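Ent-copalyl diphosphate synthase (Streptomyces platensis, PDB 5BP8) is a mainly helical bacterial protein of the terpene-cyclase kind, related by family to the squalene-hopene cyclases. Local coordinates at residues A290-D294 with E295-A299; A298-P301 with G302-S305; E279-A282 with A283-D286; A353-L356 with E357-H361. One frame throughout, in Å; residues are numbered along the deposited sequence.

Contact 1: A290-D294 with E295-A299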
loop_
_atom_site.group_PDB
_atom_site.type_symbol
_atom_site.label_atom_id
_atom_site.label_comp_id
_atom_site.label_asym_id
_atom_site.label_seq_id
_atom_site.Cartn_x
_atom_site.Cartn_y
_atom_site.Cartn_z
ATOM N N ALA A 290 10.406 -19.768 5.958
ATOM C CA ALA A 290 10.387 -20.416 4.665
ATOM C C ALA A 290 10.522 -19.396 3.556
ATOM O O ALA A 290 11.102 -19.693 2.537
ATOM C CB ALA A 290 9.106 -21.214 4.473
ATOM N N GLY A 291 9.983 -18.195 3.742
ATOM C CA GLY A 291 10.023 -17.212 2.687
ATOM C C GLY A 291 11.354 -16.491 2.587
ATOM O O GLY A 291 11.725 -16.017 1.529
ATOM N N LEU A 292 12.049 -16.383 3.704
ATOM C CA LEU A 292 13.300 -15.655 3.778
ATOM C C LEU A 292 14.433 -16.386 3.061
ATOM O O LEU A 292 14.607 -17.579 3.249
ATOM C CB LEU A 292 13.632 -15.446 5.248
ATOM C CG LEU A 292 14.797 -14.550 5.614
ATOM C CD1 LEU A 292 14.644 -13.149 5.022
ATOM C CD2 LEU A 292 14.856 -14.512 7.127
ATOM N N THR A 293 15.172 -15.678 2.211
ATOM C CA THR A 293 16.314 -16.244 1.510
ATOM C C THR A 293 17.527 -15.357 1.723
ATOM O O THR A 293 17.451 -14.335 2.408
ATOM C CB THR A 293 16.073 -16.366 -0.005
ATOM O OG1 THR A 293 16.136 -15.063 -0.612
ATOM C CG2 THR A 293 14.732 -17.016 -0.296
ATOM N N ASP A 294 18.645 -15.748 1.104
ATOM C CA ASP A 294 19.887 -14.959 1.128
ATOM C C ASP A 294 19.711 -13.605 0.465
ATOM O O ASP A 294 20.481 -12.700 0.694
ATOM C CB ASP A 294 21.009 -15.701 0.383
ATOM C CG ASP A 294 21.596 -16.844 1.188
ATOM O OD1 ASP A 294 21.597 -16.755 2.443
ATOM O OD2 ASP A 294 22.088 -17.816 0.558
ATOM N N GLU A 295 18.701 -13.482 -0.382
ATOM C CA GLU A 295 18.422 -12.224 -1.060
ATOM C C GLU A 295 17.353 -11.392 -0.328
ATOM O O GLU A 295 17.038 -10.279 -0.763
ATOM C CB GLU A 295 18.007 -12.518 -2.496
ATOM C CG GLU A 295 19.066 -13.290 -3.281
ATOM C CD GLU A 295 20.029 -12.372 -4.018
ATOM O OE1 GLU A 295 20.790 -11.622 -3.358
ATOM O OE2 GLU A 295 20.017 -12.397 -5.266
ATOM N N GLY A 296 16.848 -11.921 0.791
ATOM C CA GLY A 296 15.782 -11.290 1.576
ATOM C C GLY A 296 14.426 -11.900 1.267
ATOM O O GLY A 296 14.300 -13.107 1.003
ATOM N N ILE A 297 13.391 -11.061 1.322
ATOM C CA ILE A 297 12.010 -11.523 1.176
ATOM C C ILE A 297 11.205 -10.322 0.632
ATOM O O ILE A 297 11.642 -9.184 0.765
ATOM C CB ILE A 297 11.434 -12.006 2.526
ATOM C CG1 ILE A 297 10.165 -12.836 2.346
ATOM C CG2 ILE A 297 11.154 -10.842 3.480
ATOM C CD1 ILE A 297 9.730 -13.523 3.628
ATOM N N ALA A 298 10.084 -10.622 -0.014
ATOM C CA ALA A 298 9.144 -9.630 -0.536
ATOM C C ALA A 298 7.927 -9.527 0.357
ATOM O O ALA A 298 7.797 -10.229 1.354
ATOM C CB ALA A 298 8.703 -10.048 -1.931
ATOM N N ALA A 299 6.969 -8.696 -0.046
ATOM C CA ALA A 299 5.719 -8.592 0.683
ATOM C C ALA A 299 4.891 -9.880 0.576
ATOM O O ALA A 299 4.045 -10.176 1.444
ATOM C CB ALA A 299 4.919 -7.412 0.163
#
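Thr293 and Gly296 form an antiparallel hydrogen-bonded pair, the single bridge that closes a type I beta turn just after helix 282-291. Thr293 N donates to Gly296 O at 3.0 Å, and Gly296 N returns a bond of 3.0 Å to Thr293 O. The threonine hydroxyl adds two more bonds. Thr293 OG1 sits between the backbone N and the carbonyl carbon (chi1 74°). From there it accepts from Glu295 N at 3.0 Å and donates to Gly296 O at 3.1 Å. Gly296 O is thus held by two donors, which arrive from opposite faces of its carbonyl plane. Its residue has a positive phi of 99°, a backbone region that suits glycine.

Ile297 folds back under the helix end. Its CB lies 4.1 Å from Gly291 O and also touches Leu292 CD1. CG1 comes closer, 3.6 Å from the same Gly291 O. At the tip, CD1 rests on the peptide between Gly291 and Leu292, where the helix ends. Ile297 also packs on Val313, and Leu292 on Leu314 and Leu317, so helix 307-319 covers this side. The closest touch of the isoleucine side chain is CD1 to Gly291 C, at 3.5 Å.

Contact 2: A298-P301 with G302-S305; sequences AAAP and GLPS
The amide of Ala299 and the carbonyl of Pro304 share one water. Ala299 N donates to it at 3.0 Å, and the water donates to Pro304 O at 3.1 Å. This bridge ties together the two arms of a loop whose bend is a type II beta turn, Ala300 to Leu303. Direct backbone bonding across the turn is weak: Leu303 N points at Ala300 O over 3.4 Å. Gly302 takes the third place of the turn with phi 98°, where a side chain would press on the carbonyl O of Pro301. Pro301 fills the second place. Its ring fixes phi near the value the turn needs.

Between the arms the side chains are small and apolar, but one methyl also meets carbonyl oxygens. Ala298 points this methyl across the loop, where CB meets Leu303 O and Pro304 O. It also lies 3.8 Å from Leu303 CB. Leu303 turns its side chain across to the first arm. CG stands anti to its own carbonyl carbon (chi1 -70°), and CD1 comes down beside the methyls of Ala299 and Ala300. These touches are looser than those of Ala298.

The loop joins helix 282-291 to helix 307-319. Pro301 packs on Val260 and Tyr261 of helix 260-274, and its carbonyl oxygen accepts a hydrogen bond from His213 NE2. Ala300 and Leu303 both lean on Cys219. The leucine's CD1 stops 4.2 Å from Ala299 CB.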
loop_
_atom_site.group_PDB
_atom_site.type_symbol
_atom_site.label_atom_id
_atom_site.label_comp_id
_atom_site.label_asym_id
_atom_site.label_seq_id
_atom_site.Cartn_x
_atom_site.Cartn_y
_atom_site.Cartn_z
ATOM N N ALA A 298 10.084 -10.622 -0.014
ATOM C CA ALA A 298 9.144 -9.630 -0.536
ATOM C C ALA A 298 7.927 -9.527 0.357
ATOM O O ALA A 298 7.797 -10.229 1.354
ATOM C CB ALA A 298 8.703 -10.048 -1.931
ATOM N N ALA A 299 6.969 -8.696 -0.046
ATOM C CA ALA A 299 5.719 -8.592 0.683
ATOM C C ALA A 299 4.891 -9.880 0.576
ATOM O O ALA A 299 4.045 -10.176 1.444
ATOM C CB ALA A 299 4.919 -7.412 0.163
ATOM N N ALA A 300 5.153 -10.632 -0.482
ATOM C CA ALA A 300 4.495 -11.906 -0.757
ATOM C C ALA A 300 5.253 -12.679 -1.838
ATOM O O ALA A 300 6.014 -12.087 -2.615
ATOM C CB ALA A 300 3.064 -11.680 -1.205
ATOM N N PRO A 301 5.010 -14.003 -1.932
ATOM C CA PRO A 301 5.644 -14.708 -3.053
ATOM C C PRO A 301 5.142 -14.140 -4.397
ATOM O O PRO A 301 3.949 -13.801 -4.536
ATOM C CB PRO A 301 5.224 -16.176 -2.845
ATOM C CG PRO A 301 4.755 -16.279 -1.420
ATOM C CD PRO A 301 4.271 -14.900 -1.031
ATOM N N GLY A 302 6.027 -14.066 -5.380
ATOM C CA GLY A 302 5.671 -13.506 -6.692
ATOM C C GLY A 302 6.065 -12.058 -6.920
ATOM O O GLY A 302 5.856 -11.519 -8.017
ATOM N N LEU A 303 6.626 -11.438 -5.881
ATOM C CA LEU A 303 7.169 -10.080 -5.925
ATOM C C LEU A 303 8.698 -10.110 -5.654
ATOM O O LEU A 303 9.202 -11.064 -5.070
ATOM C CB LEU A 303 6.478 -9.213 -4.877
ATOM C CG LEU A 303 5.000 -8.859 -5.128
ATOM C CD1 LEU A 303 4.352 -8.340 -3.872
ATOM C CD2 LEU A 303 4.855 -7.824 -6.233
ATOM N N PRO A 304 9.432 -9.088 -6.105
ATOM C CA PRO A 304 10.874 -9.062 -5.842
ATOM C C PRO A 304 11.136 -8.680 -4.408
ATOM O O PRO A 304 10.350 -7.945 -3.801
ATOM C CB PRO A 304 11.396 -7.964 -6.795
ATOM C CG PRO A 304 10.221 -7.111 -7.101
ATOM C CD PRO A 304 9.005 -7.966 -6.966
ATOM N N SER A 305 12.246 -9.168 -3.869
ATOM C CA SER A 305 12.640 -8.880 -2.498
ATOM C C SER A 305 12.928 -7.411 -2.316
ATOM O O SER A 305 13.363 -6.730 -3.260
ATOM C CB SER A 305 13.867 -9.720 -2.120
ATOM O OG SER A 305 13.459 -11.094 -2.047
HETATM O O HOH W 1 8.114 -6.718 -2.051
#

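Contact 3: E279-A282 with A283-D286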
loop_
_atom_site.group_PDB
_atom_site.type_symbol
_atom_site.label_atom_id
_atom_site.label_comp_id
_atom_site.label_asym_id
_atom_site.label_seq_id
_atom_site.Cartn_x
_atom_site.Cartn_y
_atom_site.Cartn_z
ATOM N N GLU A 279 1.482 -16.089 22.848
ATOM C CA GLU A 279 2.373 -17.002 22.171
ATOM C C GLU A 279 2.155 -16.843 20.655
ATOM O O GLU A 279 1.041 -17.070 20.146
ATOM C CB GLU A 279 2.068 -18.420 22.647
ATOM C CG GLU A 279 2.895 -19.511 21.995
ATOM C CD GLU A 279 4.361 -19.469 22.381
ATOM O OE1 GLU A 279 4.721 -18.793 23.373
ATOM O OE2 GLU A 279 5.157 -20.143 21.693
ATOM N N ALA A 280 3.200 -16.448 19.930
ATOM C CA ALA A 280 3.133 -16.402 18.465
ATOM C C ALA A 280 2.892 -17.807 17.950
ATOM O O ALA A 280 3.629 -18.744 18.322
ATOM C CB ALA A 280 4.410 -15.848 17.861
ATOM N N PRO A 281 1.840 -17.982 17.131
ATOM C CA PRO A 281 1.650 -19.285 16.535
ATOM C C PRO A 281 2.856 -19.633 15.666
ATOM O O PRO A 281 3.342 -18.797 14.886
ATOM C CB PRO A 281 0.385 -19.107 15.675
ATOM C CG PRO A 281 -0.339 -17.969 16.293
ATOM C CD PRO A 281 0.733 -17.055 16.793
ATOM N N ALA A 282 3.339 -20.860 15.822
ATOM C CA ALA A 282 4.464 -21.346 15.043
ATOM C C ALA A 282 4.245 -21.186 13.548
ATOM O O ALA A 282 5.202 -20.977 12.819
ATOM C CB ALA A 282 4.722 -22.811 15.369
ATOM N N ALA A 283 3.001 -21.327 13.092
ATOM C CA ALA A 283 2.696 -21.241 11.681
ATOM C C ALA A 283 3.112 -19.892 11.091
ATOM O O ALA A 283 3.527 -19.852 9.934
ATOM C CB ALA A 283 1.209 -21.502 11.409
ATOM N N LEU A 284 3.010 -18.801 11.856
ATOM C CA LEU A 284 3.414 -17.493 11.318
ATOM C C LEU A 284 4.917 -17.453 11.159
ATOM O O LEU A 284 5.423 -16.996 10.138
ATOM C CB LEU A 284 2.976 -16.322 12.197
ATOM C CG LEU A 284 1.469 -16.107 12.317
ATOM C CD1 LEU A 284 1.204 -14.828 13.085
ATOM C CD2 LEU A 284 0.788 -16.091 10.956
ATOM N N LEU A 285 5.633 -17.943 12.174
ATOM C CA LEU A 285 7.078 -17.857 12.170
ATOM C C LEU A 285 7.622 -18.804 11.116
ATOM O O LEU A 285 8.585 -18.464 10.418
ATOM C CB LEU A 285 7.662 -18.169 13.556
ATOM C CG LEU A 285 7.106 -17.391 14.752
ATOM C CD1 LEU A 285 7.727 -17.840 16.068
ATOM C CD2 LEU A 285 7.314 -15.905 14.571
ATOM N N ASP A 286 7.000 -19.975 10.967
ATOM C CA ASP A 286 7.392 -20.905 9.892
ATOM C C ASP A 286 7.220 -20.338 8.486
ATOM O O ASP A 286 8.091 -20.557 7.633
ATOM C CB ASP A 286 6.612 -22.218 9.966
ATOM C CG ASP A 286 6.939 -23.041 11.202
ATOM O OD1 ASP A 286 7.989 -22.840 11.842
ATOM O OD2 ASP A 286 6.107 -23.908 11.510
#
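Ala280 and Leu285 meet across the start of the helix, as do Pro281 and Leu284. Ala280 directs its methyl at the helix and meets the tip of Leu285, CB to CD1 at 4.3 Å. Pro281 meets Leu284 through CD, 4.4 Å from the leucine's CD1. Both leucines keep CG anti to the carbonyl carbon, which carries CD1 of each back toward the preceding chain. Leu285 CG and Leu284 CB also brush Pro281 O.

Pro281 holds the N-cap position of helix 282-291. It brings no N-H of its own, and its carbonyl oxygen receives the hydrogen of Leu284 N at 3.0 Å. The donor approaches from above the carbonyl plane. The next carbonyl, Ala282 O, takes Asp286 N at 2.8 Å, with an N-H...O angle of 166°.

Asp286 turns its carboxylate back over the first turn (chi1 -67°), so that CG lies 3.1 Å from Ala282 O. Carboxylate and carbonyl are both acceptors and gain no bond from each other. The acid's partner is Arg322, which makes a salt bridge to OD1 and also packs on Ala282 and Leu285. Helix 7-20 covers Pro281 and Leu284 through Leu16 and Val20. Leu268 of helix 260-274 lies against both Ala280 and Leu285.

Contact 4: A353-L356 with E357-H361; sequences AHIL and EALGH
Ile355 and Leu359 lie side by side on one face of helix 349-365 and form its close apolar pair. The two side chains point the same way, and CG2 of Ile355 meets CD1 of Leu359 at 3.8 Å. Ile355 CG2 stands anti to the backbone N, which turns this branch along the helix toward the next turn. Leu359 CG also settles on Ile355 O, 3.3 Å away. Beneath them runs ordinary alpha-helical bonding, with Leu359 N to Ile355 O the straightest of the four bonds across the segments at 171°. Gly360 N closes on Leu356 O at 2.8 Å, at a point where a side-chain carbon would collide with that oxygen.

The side with His354 and Glu357 is looser and holds water. The two side chains run alongside each other, with ring and carboxylate planes 30° apart. Glu357 OE1 meets the ring at its edge, 3.5 Å from His354 CD2. The touch is through carbon; the ring's ND1 is hydrogen-bonded to Asp308 OD1. One water links the two residues: it donates to His354 O at 3.0 Å and to Glu357 OE1 at 3.1 Å. Nearer the backbone the glutamate is tighter, with CG 3.4 Å from Ala353 O.

Both segments lie in the squalene-hopene cyclase C-terminal family region. Helix 370-386 takes Ile355, Leu356 and Leu359. Helix 402-416 meets Ala353, His354 and Glu357. Helix 307-319 packs on His361 and is a second helix neighbour for both Ile355 and Glu357.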
loop_
_atom_site.group_PDB
_atom_site.type_symbol
_atom_site.label_atom_id
_atom_site.label_comp_id
_atom_site.label_asym_id
_atom_site.label_seq_id
_atom_site.Cartn_x
_atom_site.Cartn_y
_atom_site.Cartn_z
ATOM N N ALA A 353 14.478 3.223 8.872
ATOM C CA ALA A 353 14.004 2.943 10.237
ATOM C C ALA A 353 13.878 1.453 10.527
ATOM O O ALA A 353 14.348 0.975 11.578
ATOM C CB ALA A 353 12.677 3.651 10.521
ATOM N N HIS A 354 13.250 0.695 9.616
ATOM C CA HIS A 354 13.046 -0.716 9.848
ATOM C C HIS A 354 14.375 -1.509 9.812
ATOM O O HIS A 354 14.566 -2.466 10.579
ATOM C CB HIS A 354 11.962 -1.265 8.883
ATOM C CG HIS A 354 10.610 -0.675 9.146
ATOM N ND1 HIS A 354 9.652 -0.496 8.165
ATOM C CD2 HIS A 354 10.068 -0.200 10.290
ATOM C CE1 HIS A 354 8.588 0.074 8.698
ATOM N NE2 HIS A 354 8.815 0.273 9.982
ATOM N N ILE A 355 15.298 -1.066 8.978
ATOM C CA ILE A 355 16.631 -1.649 8.938
ATOM C C ILE A 355 17.381 -1.346 10.235
ATOM O O ILE A 355 18.042 -2.229 10.783
ATOM C CB ILE A 355 17.410 -1.196 7.692
ATOM C CG1 ILE A 355 16.738 -1.823 6.469
ATOM C CG2 ILE A 355 18.856 -1.701 7.714
ATOM C CD1 ILE A 355 17.125 -1.202 5.168
ATOM N N LEU A 356 17.229 -0.140 10.743
ATOM C CA LEU A 356 17.820 0.195 12.048
ATOM C C LEU A 356 17.312 -0.739 13.145
ATOM O O LEU A 356 18.107 -1.215 13.989
ATOM C CB LEU A 356 17.583 1.650 12.394
ATOM C CG LEU A 356 18.086 2.138 13.757
ATOM C CD1 LEU A 356 19.574 1.901 13.871
ATOM C CD2 LEU A 356 17.795 3.593 13.966
ATOM N N GLU A 357 16.011 -1.037 13.140
ATOM C CA GLU A 357 15.459 -1.976 14.104
ATOM C C GLU A 357 16.013 -3.388 13.925
ATOM O O GLU A 357 16.388 -4.024 14.914
ATOM C CB GLU A 357 13.938 -2.007 14.071
ATOM C CG GLU A 357 13.307 -0.651 14.401
ATOM C CD GLU A 357 11.797 -0.678 14.310
ATOM O OE1 GLU A 357 11.267 -1.327 13.350
ATOM O OE2 GLU A 357 11.152 -0.064 15.197
ATOM N N ALA A 358 16.023 -3.906 12.700
ATOM C CA ALA A 358 16.485 -5.270 12.500
ATOM C C ALA A 358 17.950 -5.405 12.974
ATOM O O ALA A 358 18.298 -6.351 13.707
ATOM C CB ALA A 358 16.362 -5.678 11.059
ATOM N N LEU A 359 18.784 -4.464 12.545
ATOM C CA LEU A 359 20.208 -4.491 12.893
ATOM C C LEU A 359 20.436 -4.252 14.378
ATOM O O LEU A 359 21.151 -5.029 15.040
ATOM C CB LEU A 359 20.993 -3.491 12.056
ATOM C CG LEU A 359 20.977 -3.741 10.554
ATOM C CD1 LEU A 359 21.847 -2.716 9.873
ATOM C CD2 LEU A 359 21.421 -5.143 10.162
ATOM N N GLY A 360 19.832 -3.188 14.899
ATOM C CA GLY A 360 19.961 -2.832 16.305
ATOM C C GLY A 360 19.485 -3.935 17.212
ATOM O O GLY A 360 20.138 -4.258 18.240
ATOM N N HIS A 361 18.378 -4.569 16.835
ATOM C CA HIS A 361 17.859 -5.635 17.644
ATOM C C HIS A 361 18.766 -6.863 17.578
ATOM O O HIS A 361 18.962 -7.550 18.599
ATOM C CB HIS A 361 16.461 -6.038 17.235
ATOM C CG HIS A 361 15.913 -7.150 18.068
ATOM N ND1 HIS A 361 15.970 -8.466 17.673
ATOM C CD2 HIS A 361 15.351 -7.150 19.298
ATOM C CE1 HIS A 361 15.423 -9.223 18.604
ATOM N NE2 HIS A 361 15.036 -8.448 19.597
HETATM O O HOH W 2 11.834 -3.586 11.341
#

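From the N terminus, contact 3 comes first and opens helix 282-291 where the chain arrives from helix 260-274. Contact 1 takes the other end of that helix, its centre about 17 Å away, and turns the chain back in a type I turn. Contact 2 follows directly and shares Ala298 and Ala299 with it. Ser305 of contact 2 touches contact 1 again at Gly296 and Ile297, so the two bends form one connection leading to helix 307-319. None encloses another. Contact 4 lies later, within helix 349-365, and touches none of the others. It is joined to contact 1 through helix 307-319, on which both pack.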